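Local coordinates for 3-deoxy-manno-octulosonate cytidylyltransferase (Escherichia coli, PDB 1H7E), which activates the eight-carbon sugar KDO by transferring CMP to it from CTP, yielding CMP-KDO, probably for lipopolysaccharide synthesis, and releasing diphosphate, at residues Leu120-Cys126 with Ile210-Glu216; Asp90-Gln96 with Gly174-Arg180. All blocks are in the same frame, centred on the assembly; numbering follows the deposited sequence.

Contact 1 (Leu120-Cys126 with Ile210-Glu216); sequences LPVATLC and INIRTFE
Leu-120 lies across Arg-213, and the arginine can be traced outward beneath it. Arg-213 CB meets Leu-120 CD1 at 3.6 Å. Farther out, the chain bends at chi3 (-61°), which brings the guanidinium back under the leucine: Leu-120 CD1 stands 4.2 Å above the plane, over its centre, and Arg-213 NH1 approaches Leu-120 CD2 at 4.0 Å. The polar rim is held by salt bridges, from NE to Asp-149 and from NH1 to Asp-117. Cutting the side chain back to an alanine here would probably leave this guanidinium face without its methyl cover and open a gap beside Arg-213 CB.

The backbones form a parallel ladder. Thr-124 N donates to Arg-213 O over 2.9 Å, while Thr-124 O accepts Phe-215 N; the two bonds thus straddle Thr-214. Arg-213 N to Val-122 O and Cys-126 N to Phe-215 O extend the ladder both ways. On the face shared with Arg-213, Ala-123 CB abuts the Phe-215 ring edge in its plane, 3.7 Å from CE2. On the reverse face, Thr-214 CG2 touches Cys-126 SG at 3.6 Å, and Thr-124 CG2 packs 3.5 Å from Thr-214 OG1, a buried hydroxyl without a polar partner. Parallel pairing of 122-129 with 212-216, the outermost strand on this side within the chain, completes one side of the seven-stranded mixed sheet, consistent with a GT-A-type nucleotidyltransferase fold.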
loop_
_atom_site.group_PDB
_atom_site.type_symbol
_atom_site.label_atom_id
_atom_site.label_comp_id
_atom_site.label_asym_id
_atom_site.label_seq_id
_atom_site.Cartn_x
_atom_site.Cartn_y
_atom_site.Cartn_z
ATOM N N LEU A 120 7.523 -8.395 -15.561
ATOM C CA LEU A 120 7.824 -7.540 -14.410
ATOM C C LEU A 120 8.482 -6.237 -14.852
ATOM O O LEU A 120 9.574 -6.247 -15.411
ATOM C CB LEU A 120 8.711 -8.295 -13.414
ATOM C CG LEU A 120 9.064 -7.538 -12.133
ATOM C CD1 LEU A 120 7.790 -7.103 -11.360
ATOM C CD2 LEU A 120 9.962 -8.435 -11.270
ATOM N N PRO A 121 7.847 -5.089 -14.563
ATOM C CA PRO A 121 8.442 -3.821 -14.985
ATOM C C PRO A 121 9.586 -3.290 -14.130
ATOM O O PRO A 121 10.564 -2.756 -14.661
ATOM C CB PRO A 121 7.253 -2.843 -14.956
ATOM C CG PRO A 121 6.018 -3.726 -14.711
ATOM C CD PRO A 121 6.536 -4.872 -13.930
ATOM N N VAL A 122 9.441 -3.408 -12.807
ATOM C CA VAL A 122 10.409 -2.868 -11.853
ATOM C C VAL A 122 10.573 -3.812 -10.670
ATOM O O VAL A 122 9.611 -4.463 -10.244
ATOM C CB VAL A 122 9.906 -1.505 -11.280
ATOM C CG1 VAL A 122 10.951 -0.867 -10.360
ATOM C CG2 VAL A 122 9.496 -0.546 -12.410
ATOM N N ALA A 123 11.800 -3.902 -10.166
ATOM C CA ALA A 123 12.102 -4.734 -9.002
ATOM C C ALA A 123 13.005 -3.928 -8.062
ATOM O O ALA A 123 13.729 -3.030 -8.497
ATOM C CB ALA A 123 12.768 -6.035 -9.415
ATOM N N THR A 124 12.914 -4.208 -6.763
ATOM C CA THR A 124 13.721 -3.516 -5.780
ATOM C C THR A 124 13.960 -4.479 -4.617
ATOM O O THR A 124 13.514 -5.632 -4.664
ATOM C CB THR A 124 13.071 -2.183 -5.322
ATOM O OG1 THR A 124 14.007 -1.450 -4.529
ATOM C CG2 THR A 124 11.767 -2.443 -4.500
ATOM N N LEU A 125 14.693 -4.017 -3.610
ATOM C CA LEU A 125 15.047 -4.859 -2.467
ATOM C C LEU A 125 14.523 -4.377 -1.117
ATOM O O LEU A 125 14.187 -3.210 -0.947
ATOM C CB LEU A 125 16.579 -4.974 -2.375
ATOM C CG LEU A 125 17.323 -5.581 -3.576
ATOM C CD1 LEU A 125 18.818 -5.465 -3.334
ATOM C CD2 LEU A 125 16.896 -7.031 -3.803
ATOM N N CYS A 126 14.496 -5.301 -0.155
ATOM C CA CYS A 126 14.069 -4.991 1.204
ATOM C C CYS A 126 14.695 -6.016 2.168
ATOM O O CYS A 126 15.191 -7.069 1.741
ATOM C CB CYS A 126 12.534 -5.030 1.306
ATOM S SG CYS A 126 11.814 -6.644 1.136
ATOM N N ILE A 210 2.012 0.790 -12.087
ATOM C CA ILE A 210 3.175 0.015 -12.497
ATOM C C ILE A 210 3.615 -0.819 -11.290
ATOM O O ILE A 210 3.916 -0.289 -10.222
ATOM C CB ILE A 210 4.311 0.936 -12.965
ATOM C CG1 ILE A 210 3.896 1.641 -14.261
ATOM C CG2 ILE A 210 5.609 0.132 -13.157
ATOM C CD1 ILE A 210 4.690 2.896 -14.546
ATOM N N ASN A 211 3.632 -2.130 -11.473
ATOM C CA ASN A 211 3.997 -3.045 -10.408
ATOM C C ASN A 211 5.471 -3.041 -10.036
ATOM O O ASN A 211 6.344 -3.022 -10.899
ATOM C CB ASN A 211 3.576 -4.469 -10.774
ATOM C CG ASN A 211 3.833 -5.451 -9.650
ATOM O OD1 ASN A 211 3.390 -5.237 -8.523
ATOM N ND2 ASN A 211 4.586 -6.516 -9.944
ATOM N N ILE A 212 5.740 -3.052 -8.735
ATOM C CA ILE A 212 7.108 -3.078 -8.251
ATOM C C ILE A 212 7.236 -4.309 -7.355
ATOM O O ILE A 212 6.560 -4.392 -6.323
ATOM C CB ILE A 212 7.449 -1.821 -7.435
ATOM C CG1 ILE A 212 7.252 -0.549 -8.263
ATOM C CG2 ILE A 212 8.877 -1.926 -6.874
ATOM C CD1 ILE A 212 7.452 0.734 -7.423
ATOM N N ARG A 213 8.020 -5.299 -7.790
ATOM C CA ARG A 213 8.226 -6.492 -6.983
ATOM C C ARG A 213 9.408 -6.225 -6.065
ATOM O O ARG A 213 10.437 -5.721 -6.495
ATOM C CB ARG A 213 8.438 -7.733 -7.841
ATOM C CG ARG A 213 8.533 -9.012 -7.005
ATOM C CD ARG A 213 8.143 -10.251 -7.807
ATOM N NE ARG A 213 6.761 -10.165 -8.281
ATOM C CZ ARG A 213 6.332 -10.595 -9.463
ATOM N NH1 ARG A 213 7.178 -11.171 -10.323
ATOM N NH2 ARG A 213 5.060 -10.397 -9.806
ATOM N N THR A 214 9.259 -6.576 -4.792
ATOM C CA THR A 214 10.274 -6.291 -3.783
ATOM C C THR A 214 10.820 -7.557 -3.152
ATOM O O THR A 214 10.147 -8.133 -2.293
ATOM C CB THR A 214 9.658 -5.355 -2.666
ATOM O OG1 THR A 214 9.005 -4.242 -3.283
ATOM C CG2 THR A 214 10.724 -4.777 -1.770
ATOM N N PHE A 215 12.053 -7.927 -3.529
ATOM C CA PHE A 215 12.765 -9.119 -3.033
ATOM C C PHE A 215 13.483 -8.946 -1.699
ATOM O O PHE A 215 14.265 -8.016 -1.504
ATOM C CB PHE A 215 13.793 -9.611 -4.056
ATOM C CG PHE A 215 13.204 -9.927 -5.389
ATOM C CD1 PHE A 215 12.705 -11.194 -5.658
ATOM C CD2 PHE A 215 13.119 -8.946 -6.367
ATOM C CE1 PHE A 215 12.126 -11.480 -6.882
ATOM C CE2 PHE A 215 12.540 -9.224 -7.598
ATOM C CZ PHE A 215 12.041 -10.494 -7.857
ATOM N N GLU A 216 13.277 -9.909 -0.807
ATOM C CA GLU A 216 13.891 -9.855 0.511
ATOM C C GLU A 216 15.315 -10.428 0.570
ATOM O O GLU A 216 15.565 -11.517 0.063
ATOM C CB GLU A 216 12.987 -10.574 1.526
ATOM C CG GLU A 216 13.443 -10.357 2.948
ATOM C CD GLU A 216 12.578 -11.043 3.980
ATOM O OE1 GLU A 216 11.404 -11.357 3.717
ATOM O OE2 GLU A 216 13.096 -11.256 5.082
#

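Contact 2 (Asp90-Gln96 with Gly174-Arg180); sequences DIYINLQ and GIYAYRR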
loop_
_atom_site.group_PDB
_atom_site.type_symbol
_atom_site.label_atom_id
_atom_site.label_comp_id
_atom_site.label_asym_id
_atom_site.label_seq_id
_atom_site.Cartn_x
_atom_site.Cartn_y
_atom_site.Cartn_z
ATOM N N ASP A 90 18.307 -3.807 -22.068
ATOM C CA ASP A 90 16.932 -4.239 -21.875
ATOM C C ASP A 90 16.566 -3.982 -20.402
ATOM O O ASP A 90 15.415 -3.696 -20.093
ATOM C CB ASP A 90 16.807 -5.729 -22.167
ATOM C CG ASP A 90 17.205 -6.080 -23.594
ATOM O OD1 ASP A 90 16.702 -5.413 -24.520
ATOM O OD2 ASP A 90 18.023 -7.008 -23.791
ATOM N N ILE A 91 17.562 -4.090 -19.516
ATOM C CA ILE A 91 17.377 -3.905 -18.068
ATOM C C ILE A 91 18.421 -2.973 -17.483
ATOM O O ILE A 91 19.617 -3.190 -17.668
ATOM C CB ILE A 91 17.491 -5.264 -17.324
ATOM C CG1 ILE A 91 16.367 -6.208 -17.777
ATOM C CG2 ILE A 91 17.473 -5.045 -15.802
ATOM C CD1 ILE A 91 16.586 -7.646 -17.392
ATOM N N TYR A 92 17.975 -1.936 -16.776
ATOM C CA TYR A 92 18.880 -0.975 -16.155
ATOM C C TYR A 92 18.773 -1.105 -14.649
ATOM O O TYR A 92 17.672 -1.060 -14.097
ATOM C CB TYR A 92 18.498 0.457 -16.525
ATOM C CG TYR A 92 18.589 0.759 -18.004
ATOM C CD1 TYR A 92 17.560 0.403 -18.865
ATOM C CD2 TYR A 92 19.724 1.386 -18.540
ATOM C CE1 TYR A 92 17.654 0.657 -20.234
ATOM C CE2 TYR A 92 19.831 1.646 -19.907
ATOM C CZ TYR A 92 18.796 1.279 -20.743
ATOM O OH TYR A 92 18.875 1.525 -22.097
ATOM N N ILE A 93 19.910 -1.254 -13.990
ATOM C CA ILE A 93 19.954 -1.376 -12.535
ATOM C C ILE A 93 20.547 -0.080 -12.025
ATOM O O ILE A 93 21.610 0.360 -12.478
ATOM C CB ILE A 93 20.824 -2.566 -12.099
ATOM C CG1 ILE A 93 20.164 -3.865 -12.541
ATOM C CG2 ILE A 93 21.041 -2.558 -10.573
ATOM C CD1 ILE A 93 21.089 -5.042 -12.491
ATOM N N ASN A 94 19.845 0.557 -11.101
ATOM C CA ASN A 94 20.301 1.816 -10.545
ATOM C C ASN A 94 20.811 1.550 -9.135
ATOM O O ASN A 94 20.035 1.162 -8.267
ATOM C CB ASN A 94 19.127 2.789 -10.507
ATOM C CG ASN A 94 19.560 4.236 -10.498
ATOM O OD1 ASN A 94 20.387 4.654 -11.317
ATOM N ND2 ASN A 94 18.966 5.029 -9.603
ATOM N N LEU A 95 22.122 1.668 -8.946
ATOM C CA LEU A 95 22.781 1.475 -7.653
ATOM C C LEU A 95 23.122 2.822 -7.063
ATOM O O LEU A 95 23.513 3.723 -7.787
ATOM C CB LEU A 95 24.120 0.771 -7.824
ATOM C CG LEU A 95 24.226 -0.724 -8.021
ATOM C CD1 LEU A 95 25.688 -1.106 -7.796
ATOM C CD2 LEU A 95 23.351 -1.442 -7.022
ATOM N N GLN A 96 23.088 2.940 -5.744
ATOM C CA GLN A 96 23.445 4.208 -5.110
ATOM C C GLN A 96 24.970 4.377 -5.006
ATOM O O GLN A 96 25.681 3.455 -4.610
ATOM C CB GLN A 96 22.765 4.325 -3.744
ATOM C CG GLN A 96 21.236 4.402 -3.851
ATOM C CD GLN A 96 20.783 5.325 -4.989
ATOM O OE1 GLN A 96 21.023 6.536 -4.954
ATOM N NE2 GLN A 96 20.161 4.744 -6.020
ATOM N N GLY A 174 17.100 1.027 -1.365
ATOM C CA GLY A 174 17.031 1.815 -2.591
ATOM C C GLY A 174 17.773 1.465 -3.867
ATOM O O GLY A 174 18.315 2.356 -4.520
ATOM N N ILE A 175 17.772 0.185 -4.221
ATOM C CA ILE A 175 18.396 -0.326 -5.448
ATOM C C ILE A 175 17.241 -0.789 -6.314
ATOM O O ILE A 175 16.386 -1.555 -5.851
ATOM C CB ILE A 175 19.289 -1.524 -5.161
ATOM C CG1 ILE A 175 20.478 -1.067 -4.316
ATOM C CG2 ILE A 175 19.783 -2.133 -6.464
ATOM C CD1 ILE A 175 21.337 -2.193 -3.858
ATOM N N TYR A 176 17.230 -0.349 -7.572
ATOM C CA TYR A 176 16.148 -0.685 -8.497
ATOM C C TYR A 176 16.620 -1.276 -9.816
ATOM O O TYR A 176 17.727 -0.974 -10.259
ATOM C CB TYR A 176 15.383 0.583 -8.876
ATOM C CG TYR A 176 14.712 1.322 -7.748
ATOM C CD1 TYR A 176 15.411 2.272 -7.001
ATOM C CD2 TYR A 176 13.362 1.115 -7.466
ATOM C CE1 TYR A 176 14.774 3.009 -5.996
ATOM C CE2 TYR A 176 12.711 1.846 -6.468
ATOM C CZ TYR A 176 13.420 2.785 -5.745
ATOM O OH TYR A 176 12.775 3.530 -4.793
ATOM N N ALA A 177 15.782 -2.122 -10.415
ATOM C CA ALA A 177 16.021 -2.697 -11.749
ATOM C C ALA A 177 14.784 -2.256 -12.549
ATOM O O ALA A 177 13.642 -2.462 -12.115
ATOM C CB ALA A 177 16.109 -4.219 -11.705
ATOM N N TYR A 178 15.004 -1.606 -13.685
ATOM C CA TYR A 178 13.911 -1.135 -14.529
ATOM C C TYR A 178 14.012 -1.725 -15.907
ATOM O O TYR A 178 15.098 -1.798 -16.455
ATOM C CB TYR A 178 13.987 0.378 -14.759
ATOM C CG TYR A 178 13.920 1.236 -13.531
ATOM C CD1 TYR A 178 12.692 1.701 -13.049
ATOM C CD2 TYR A 178 15.078 1.640 -12.882
ATOM C CE1 TYR A 178 12.626 2.552 -11.961
ATOM C CE2 TYR A 178 15.016 2.498 -11.776
ATOM C CZ TYR A 178 13.785 2.946 -11.334
ATOM O OH TYR A 178 13.711 3.809 -10.272
ATOM N N ARG A 179 12.876 -2.127 -16.461
ATOM C CA ARG A 179 12.797 -2.608 -17.834
ATOM C C ARG A 179 12.919 -1.317 -18.686
ATOM O O ARG A 179 12.505 -0.224 -18.254
ATOM C CB ARG A 179 11.428 -3.229 -18.087
ATOM C CG ARG A 179 11.456 -4.491 -18.863
ATOM C CD ARG A 179 11.251 -5.640 -17.933
ATOM N NE ARG A 179 11.934 -6.836 -18.411
ATOM C CZ ARG A 179 12.067 -7.953 -17.701
ATOM N NH1 ARG A 179 11.553 -8.030 -16.469
ATOM N NH2 ARG A 179 12.745 -8.980 -18.214
ATOM N N ARG A 180 13.496 -1.436 -19.881
ATOM C CA ARG A 180 13.677 -0.286 -20.768
ATOM C C ARG A 180 12.380 0.491 -21.060
ATOM O O ARG A 180 12.359 1.733 -21.010
ATOM C CB ARG A 180 14.334 -0.749 -22.085
ATOM C CG ARG A 180 14.667 0.379 -23.048
ATOM C CD ARG A 180 15.468 -0.116 -24.263
ATOM N NE ARG A 180 15.582 0.927 -25.281
ATOM C CZ ARG A 180 16.530 1.863 -25.328
ATOM N NH1 ARG A 180 17.496 1.908 -24.427
ATOM N NH2 ARG A 180 16.461 2.820 -26.246
#
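An antiparallel strand pair within the mixed central sheet pairs strand 91-94 with residues 174-179 of strand 169-179, the strand directions lying 163° apart. Tyr-92 and Tyr-178 form a hydrogen-bonded pair: Tyr-92 N to Tyr-178 O is almost straight, and Tyr-178 N returns to Tyr-92 O at 2.8 Å. Asn-94 and Tyr-176 repeat the pattern less evenly, with Asn-94 N 2.7 Å from Tyr-176 O but Tyr-176 N 3.3 Å from Asn-94 O. Between them Ile-93 faces Ala-177 in a non-hydrogen-bonded pair.

Strand 169-179 runs against both its sheet neighbours, the reversed strand of a Rossmann-like, GT-A-type sheet. Arg-179, its last residue, is also the N-cap position of helix 180-185. Ile-91 CD1 lies over one face of its guanidinium, off-centre toward NH2 (4.1 Å), while NH1 is bonded to Leu-120 O and Met-114 O. In the first turn of that helix, Arg-180 leaves with CG anti to its N and stays extended to NE; the turn at chi4 (87°) then swings NH1 to 2.7 Å from Tyr-92 OH, with ring and guanidinium planes 34° apart. Each group meets the other's edge, but the bond is bent and weak; Met-84 O also holds NH1, and Val-87 O is the stronger partner of the hydroxyl. Toward the other end of the pair, Leu-95 CD2 lies alongside Ile-175, 3.7 Å from CG2 and 3.8 Å from CD1.

In the fold
From the N terminus, after strands 3-8, 45-50 and 65-68, the chain lays down 90-96, passes through helix 104-116 and reaches 120-126. Contact 2 closes its loop when 174-180 returns beside 90-96, with 77 residues between; contact 1 closes when 210-216 arrives beside 120-126, with 83 between. Their segments alternate along the sequence, so the two closures cross. Their centres lie about 10 Å apart, because strands 122-129 and 169-179 are sheet neighbours: Thr-124 OG1 lies 2.7 Å from Ile-175 O, a probable hydrogen bond. With the pairing of 122-129 and 169-179 between them, the contacts make a continuous run of sheet from 91-94, beside 3-8, to 212-216, and helix 104-116 packs against residues of both.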